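Local coordinates for protein galactose mutarotase related enzyme (Lactobacillus casei, PDB 3Q1N) that probably binds a carbohydrate and acts as an isomerase of the aldose 1-epimerase (galactose mutarotase) family, at residues Asp157-Gln171 / Ala211-His225. Residues are numbered along the deposited sequence; the frame is centred on the assembly and turned at random.
Sequences DDYDLTVEPLNSPLQ and ANSEIAKATLASPHH. With NO3 (nitrate ion), chain F; EDO (1,2-ethanediol), chain L; EDO (1,2-ethanediol), chain S.
Y159 lays one ring face against S222, whose CB stands 3.5 Å from the ring centroid and almost on its normal, a CH-pi contact. Y159 OH sits over the face of H225, 3.2 Å from H225 CG, and takes the backbone NH of G149; the two ring planes lie 24° apart but are slid, barely overlapping. S222 OG, anti to its backbone N (chi1 163°), donates to D157 O at 2.7 Å and accepts from H224 N, forming an ST turn. Two histidine-carboxylate bonds tie down this turn: H224 NE2 meets D158 OD2 at 2.8 Å in the imidazole plane, on the anti lone pair, whereas the D157 carboxylate stands nearly perpendicular to the H225 ring that donates to it through NE2. Strands 160-164 and 217-221 pair antiparallel; T219 OG1 donates to a nitrate, probably from the crystallisation liquor, and also bonds T230 OG1. A classic beta bulge ends the pairing, A216 N and K217 N both on E164 O. Beyond it, N212 ND2 donates to P169 O and N212 OD1 accepts from Q171 N. Replacing Y159 with an alanine would probably leave S222 CB without its ring and the G149 NH without this acceptor. Hydrogen bonds thus fix loops at both ends of a strand pair with L161, V163, A218 and L220 on one face; D157, and less so D158, which K151 also pairs, could stabilise imidazole protonation.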
loop_
_atom_site.group_PDB
_atom_site.type_symbol
_atom_site.label_atom_id
_atom_site.label_comp_id
_atom_site.label_asym_id
_atom_site.label_seq_id
_atom_site.Cartn_x
_atom_site.Cartn_y
_atom_site.Cartn_z
ATOM N N ASP A 157 -21.400 -4.319 -1.767
ATOM C CA ASP A 157 -22.672 -3.928 -1.116
ATOM C C ASP A 157 -22.687 -2.491 -0.597
ATOM O O ASP A 157 -22.660 -2.253 0.625
ATOM C CB ASP A 157 -22.999 -4.899 0.017
ATOM C CG ASP A 157 -24.393 -4.706 0.596
ATOM O OD1 ASP A 157 -25.248 -4.072 -0.081
ATOM O OD2 ASP A 157 -24.653 -5.229 1.723
ATOM N N ASP A 158 -22.747 -1.548 -1.533
ATOM C CA ASP A 158 -22.862 -0.119 -1.237
ATOM C C ASP A 158 -21.715 0.428 -0.363
ATOM O O ASP A 158 -21.940 1.115 0.621
ATOM C CB ASP A 158 -24.240 0.179 -0.636
ATOM C CG ASP A 158 -25.376 -0.220 -1.569
ATOM O OD1 ASP A 158 -25.148 -0.232 -2.818
ATOM O OD2 ASP A 158 -26.473 -0.509 -1.045
ATOM N N TYR A 159 -20.481 0.138 -0.773
ATOM C CA TYR A 159 -19.289 0.656 -0.126
ATOM C C TYR A 159 -18.836 1.928 -0.819
ATOM O O TYR A 159 -18.850 2.030 -2.083
ATOM C CB TYR A 159 -18.146 -0.375 -0.154
ATOM C CG TYR A 159 -18.306 -1.444 0.912
ATOM C CD1 TYR A 159 -19.104 -2.571 0.700
ATOM C CD2 TYR A 159 -17.688 -1.311 2.133
ATOM C CE1 TYR A 159 -19.295 -3.496 1.680
ATOM C CE2 TYR A 159 -17.831 -2.258 3.111
ATOM C CZ TYR A 159 -18.641 -3.348 2.890
ATOM O OH TYR A 159 -18.818 -4.319 3.843
ATOM N N ASP A 160 -18.446 2.906 -0.018
ATOM C CA ASP A 160 -17.862 4.136 -0.527
ATOM C C ASP A 160 -16.564 4.371 0.214
ATOM O O ASP A 160 -16.343 3.826 1.297
ATOM C CB ASP A 160 -18.749 5.386 -0.250
ATOM C CG ASP A 160 -20.106 5.401 -0.975
ATOM O OD1 ASP A 160 -20.421 4.626 -1.897
ATOM O OD2 ASP A 160 -20.932 6.222 -0.525
ATOM N N LEU A 161 -15.674 5.145 -0.410
ATOM C CA LEU A 161 -14.560 5.750 0.264
ATOM C C LEU A 161 -14.934 7.190 0.513
ATOM O O LEU A 161 -15.340 7.895 -0.404
ATOM C CB LEU A 161 -13.308 5.690 -0.606
ATOM C CG LEU A 161 -12.028 5.986 0.147
ATOM C CD1 LEU A 161 -11.684 4.818 1.021
ATOM C CD2 LEU A 161 -10.870 6.288 -0.840
ATOM N N THR A 162 -14.826 7.619 1.763
ATOM C CA THR A 162 -15.066 9.003 2.125
ATOM C C THR A 162 -13.751 9.577 2.593
ATOM O O THR A 162 -13.034 8.926 3.375
ATOM C CB THR A 162 -16.157 9.129 3.212
ATOM O OG1 THR A 162 -17.341 8.471 2.763
ATOM C CG2 THR A 162 -16.495 10.577 3.495
ATOM N N VAL A 163 -13.415 10.773 2.102
ATOM C CA VAL A 163 -12.095 11.387 2.396
ATOM C C VAL A 163 -12.205 12.773 2.989
ATOM O O VAL A 163 -13.161 13.497 2.728
ATOM C CB VAL A 163 -11.180 11.430 1.166
ATOM C CG1 VAL A 163 -10.975 10.021 0.595
ATOM C CG2 VAL A 163 -11.705 12.396 0.078
ATOM N N GLU A 164 -11.220 13.129 3.804
ATOM C CA GLU A 164 -11.112 14.493 4.298
ATOM C C GLU A 164 -9.690 14.836 4.695
ATOM O O GLU A 164 -8.931 13.937 5.073
ATOM C CB GLU A 164 -12.058 14.709 5.485
ATOM C CG GLU A 164 -11.715 13.985 6.756
ATOM C CD GLU A 164 -10.602 14.642 7.614
ATOM O OE1 GLU A 164 -10.357 15.860 7.502
ATOM O OE2 GLU A 164 -9.991 13.918 8.427
ATOM N N PRO A 165 -9.308 16.132 4.594
ATOM C CA PRO A 165 -10.068 17.175 3.922
ATOM C C PRO A 165 -9.894 17.044 2.434
ATOM O O PRO A 165 -9.061 16.278 1.977
ATOM C CB PRO A 165 -9.402 18.480 4.413
ATOM C CG PRO A 165 -7.968 18.075 4.620
ATOM C CD PRO A 165 -8.084 16.668 5.234
ATOM N N LEU A 166 -10.661 17.809 1.679
ATOM C CA LEU A 166 -10.534 17.832 0.228
ATOM C C LEU A 166 -10.601 19.292 -0.231
ATOM O O LEU A 166 -11.613 19.972 -0.005
ATOM C CB LEU A 166 -11.639 16.961 -0.398
ATOM C CG LEU A 166 -11.484 16.397 -1.788
ATOM C CD1 LEU A 166 -10.173 15.564 -1.954
ATOM C CD2 LEU A 166 -12.734 15.573 -2.185
ATOM N N ASN A 167 -9.525 19.774 -0.849
ATOM C CA ASN A 167 -9.446 21.193 -1.278
ATOM C C ASN A 167 -9.720 21.392 -2.769
ATOM O O ASN A 167 -9.580 22.511 -3.271
ATOM C CB ASN A 167 -8.067 21.768 -0.999
ATOM C CG ASN A 167 -7.682 21.700 0.459
ATOM O OD1 ASN A 167 -8.539 21.734 1.363
ATOM N ND2 ASN A 167 -6.387 21.601 0.701
ATOM N N SER A 168 -10.086 20.329 -3.477
ATOM C CA SER A 168 -10.485 20.425 -4.885
ATOM C C SER A 168 -11.139 19.082 -5.248
ATOM O O SER A 168 -11.049 18.140 -4.465
ATOM C CB SER A 168 -9.272 20.743 -5.787
ATOM O OG SER A 168 -8.347 19.672 -5.881
ATOM N N PRO A 169 -11.818 18.992 -6.408
ATOM C CA PRO A 169 -12.482 17.749 -6.727
ATOM C C PRO A 169 -11.531 16.562 -6.727
ATOM O O PRO A 169 -10.356 16.731 -7.012
ATOM C CB PRO A 169 -13.020 17.991 -8.120
ATOM C CG PRO A 169 -13.289 19.483 -8.154
ATOM C CD PRO A 169 -12.156 20.064 -7.366
ATOM N N LEU A 170 -12.062 15.386 -6.394
ATOM C CA LEU A 170 -11.270 14.153 -6.393
ATOM C C LEU A 170 -10.730 13.878 -7.789
ATOM O O LEU A 170 -11.496 13.956 -8.747
ATOM C CB LEU A 170 -12.149 12.963 -6.004
ATOM C CG LEU A 170 -12.242 12.564 -4.536
ATOM C CD1 LEU A 170 -13.354 11.471 -4.378
ATOM C CD2 LEU A 170 -10.896 12.110 -3.975
ATOM N N GLN A 171 -9.432 13.555 -7.880
ATOM C CA GLN A 171 -8.794 13.243 -9.158
ATOM C C GLN A 171 -8.002 11.943 -9.030
ATOM O O GLN A 171 -7.557 11.577 -7.920
ATOM C CB GLN A 171 -7.884 14.412 -9.603
ATOM C CG GLN A 171 -8.633 15.740 -9.903
ATOM C CD GLN A 171 -9.371 15.725 -11.232
ATOM O OE1 GLN A 171 -8.756 15.850 -12.300
ATOM N NE2 GLN A 171 -10.700 15.581 -11.180
ATOM N N ALA A 211 -5.079 11.341 -6.513
ATOM C CA ALA A 211 -4.015 12.318 -6.644
ATOM C C ALA A 211 -4.049 13.406 -5.581
ATOM O O ALA A 211 -3.092 14.191 -5.490
ATOM C CB ALA A 211 -4.072 12.947 -8.023
ATOM N N ASN A 212 -5.119 13.463 -4.778
ATOM C CA ASN A 212 -5.322 14.570 -3.840
ATOM C C ASN A 212 -4.513 14.370 -2.560
ATOM O O ASN A 212 -4.953 13.711 -1.619
ATOM C CB ASN A 212 -6.827 14.773 -3.540
ATOM C CG ASN A 212 -7.667 14.889 -4.783
ATOM O OD1 ASN A 212 -7.887 13.908 -5.462
ATOM N ND2 ASN A 212 -8.224 16.078 -5.043
ATOM N N SER A 213 -3.312 14.964 -2.507
ATOM C CA SER A 213 -2.376 14.663 -1.416
ATOM C C SER A 213 -2.737 15.241 -0.071
ATOM O O SER A 213 -2.166 14.842 0.952
ATOM C CB SER A 213 -0.963 15.097 -1.800
ATOM O OG SER A 213 -0.577 14.449 -2.983
ATOM N N GLU A 214 -3.678 16.178 -0.050
ATOM C CA GLU A 214 -4.091 16.793 1.182
ATOM C C GLU A 214 -4.942 15.894 2.094
ATOM O O GLU A 214 -5.210 16.264 3.253
ATOM C CB GLU A 214 -4.892 18.049 0.888
ATOM C CG GLU A 214 -6.293 17.829 0.244
ATOM C CD GLU A 214 -6.285 17.885 -1.289
ATOM O OE1 GLU A 214 -5.248 17.521 -1.933
ATOM O OE2 GLU A 214 -7.344 18.259 -1.854
ATOM N N ILE A 215 -5.417 14.767 1.565
ATOM C CA ILE A 215 -6.264 13.863 2.362
ATOM C C ILE A 215 -5.564 13.362 3.613
ATOM O O ILE A 215 -4.410 12.925 3.576
ATOM C CB ILE A 215 -6.762 12.647 1.516
ATOM C CG1 ILE A 215 -7.650 13.160 0.377
ATOM C CG2 ILE A 215 -7.532 11.616 2.430
ATOM C CD1 ILE A 215 -7.948 12.084 -0.728
ATOM N N ALA A 216 -6.267 13.459 4.730
ATOM C CA ALA A 216 -5.745 13.022 6.010
ATOM C C ALA A 216 -6.379 11.718 6.454
ATOM O O ALA A 216 -5.707 10.899 7.066
ATOM C CB ALA A 216 -6.014 14.102 7.056
ATOM N N LYS A 217 -7.666 11.551 6.151
ATOM C CA LYS A 217 -8.397 10.350 6.531
ATOM C C LYS A 217 -9.236 9.853 5.385
ATOM O O LYS A 217 -9.809 10.645 4.640
ATOM C CB LYS A 217 -9.271 10.596 7.752
ATOM C CG LYS A 217 -8.453 11.001 8.979
ATOM C CD LYS A 217 -9.230 10.633 10.240
ATOM C CE LYS A 217 -8.552 11.136 11.479
ATOM N NZ LYS A 217 -9.263 10.661 12.684
ATOM N N ALA A 218 -9.253 8.537 5.226
ATOM C CA ALA A 218 -10.038 7.890 4.172
ATOM C C ALA A 218 -10.743 6.675 4.808
ATOM O O ALA A 218 -10.088 5.778 5.372
ATOM C CB ALA A 218 -9.142 7.459 3.025
ATOM N N THR A 219 -12.075 6.704 4.770
ATOM C CA THR A 219 -12.927 5.683 5.381
ATOM C C THR A 219 -13.565 4.789 4.333
ATOM O O THR A 219 -14.197 5.294 3.413
ATOM C CB THR A 219 -14.019 6.324 6.269
ATOM O OG1 THR A 219 -13.383 7.000 7.361
ATOM C CG2 THR A 219 -14.983 5.307 6.802
ATOM N N LEU A 220 -13.409 3.475 4.520
ATOM C CA LEU A 220 -14.034 2.419 3.692
ATOM C C LEU A 220 -15.201 1.885 4.531
ATOM O O LEU A 220 -14.999 1.324 5.619
ATOM C CB LEU A 220 -13.031 1.316 3.360
ATOM C CG LEU A 220 -13.608 0.080 2.673
ATOM C CD1 LEU A 220 -14.135 0.378 1.263
ATOM C CD2 LEU A 220 -12.534 -1.030 2.656
ATOM N N ALA A 221 -16.417 2.115 4.049
ATOM C CA ALA A 221 -17.610 1.788 4.809
ATOM C C ALA A 221 -18.823 1.569 3.903
ATOM O O ALA A 221 -18.905 2.144 2.811
ATOM C CB ALA A 221 -17.931 2.918 5.778
ATOM N N SER A 222 -19.781 0.825 4.431
ATOM C CA SER A 222 -21.106 0.628 3.841
ATOM C C SER A 222 -22.148 0.804 4.938
ATOM O O SER A 222 -21.931 0.334 6.050
ATOM C CB SER A 222 -21.229 -0.791 3.281
ATOM O OG SER A 222 -22.584 -1.153 3.062
ATOM N N PRO A 223 -23.258 1.474 4.622
ATOM C CA PRO A 223 -24.315 1.615 5.625
ATOM C C PRO A 223 -24.936 0.275 6.029
ATOM O O PRO A 223 -25.625 0.218 7.049
ATOM C CB PRO A 223 -25.352 2.485 4.922
ATOM C CG PRO A 223 -25.120 2.284 3.463
ATOM C CD PRO A 223 -23.637 2.092 3.343
ATOM N N HIS A 224 -24.702 -0.784 5.255
ATOM C CA HIS A 224 -25.288 -2.098 5.563
ATOM C C HIS A 224 -24.377 -3.007 6.375
ATOM O O HIS A 224 -24.760 -4.143 6.631
ATOM C CB HIS A 224 -25.641 -2.871 4.291
ATOM C CG HIS A 224 -26.466 -2.104 3.313
ATOM N ND1 HIS A 224 -27.697 -1.567 3.638
ATOM C CD2 HIS A 224 -26.252 -1.805 2.013
ATOM C CE1 HIS A 224 -28.191 -0.949 2.578
ATOM N NE2 HIS A 224 -27.328 -1.073 1.583
ATOM N N HIS A 225 -23.188 -2.534 6.748
ATOM C CA HIS A 225 -22.208 -3.388 7.410
ATOM C C HIS A 225 -21.592 -2.741 8.610
ATOM O O HIS A 225 -21.180 -1.580 8.555
ATOM C CB HIS A 225 -21.124 -3.804 6.419
ATOM C CG HIS A 225 -21.663 -4.681 5.359
ATOM N ND1 HIS A 225 -21.760 -6.042 5.524
ATOM C CD2 HIS A 225 -22.270 -4.392 4.187
ATOM C CE1 HIS A 225 -22.398 -6.557 4.491
ATOM N NE2 HIS A 225 -22.717 -5.576 3.662
HETATM N N NO3 F . -13.583 10.315 6.597
HETATM O O1 NO3 F . -12.583 9.580 7.208
HETATM O O2 NO3 F . -13.262 11.410 5.797
HETATM O O3 NO3 F . -14.926 9.975 6.786
HETATM C C1 EDO L . -24.449 -8.535 2.105
HETATM O O1 EDO L . -25.173 -7.888 3.180
HETATM C C2 EDO L . -23.140 -9.252 2.497
HETATM O O2 EDO L . -23.293 -10.280 3.510
HETATM C C1 EDO S . -3.607 11.591 9.156
HETATM O O1 EDO S . -4.912 11.462 9.790
HETATM C C2 EDO S . -2.617 10.504 9.595
HETATM O O2 EDO S . -1.225 10.789 9.646
HETATM O O HOH W 1 -21.530 3.730 1.267
HETATM O O HOH W 2 -17.267 5.792 3.533
#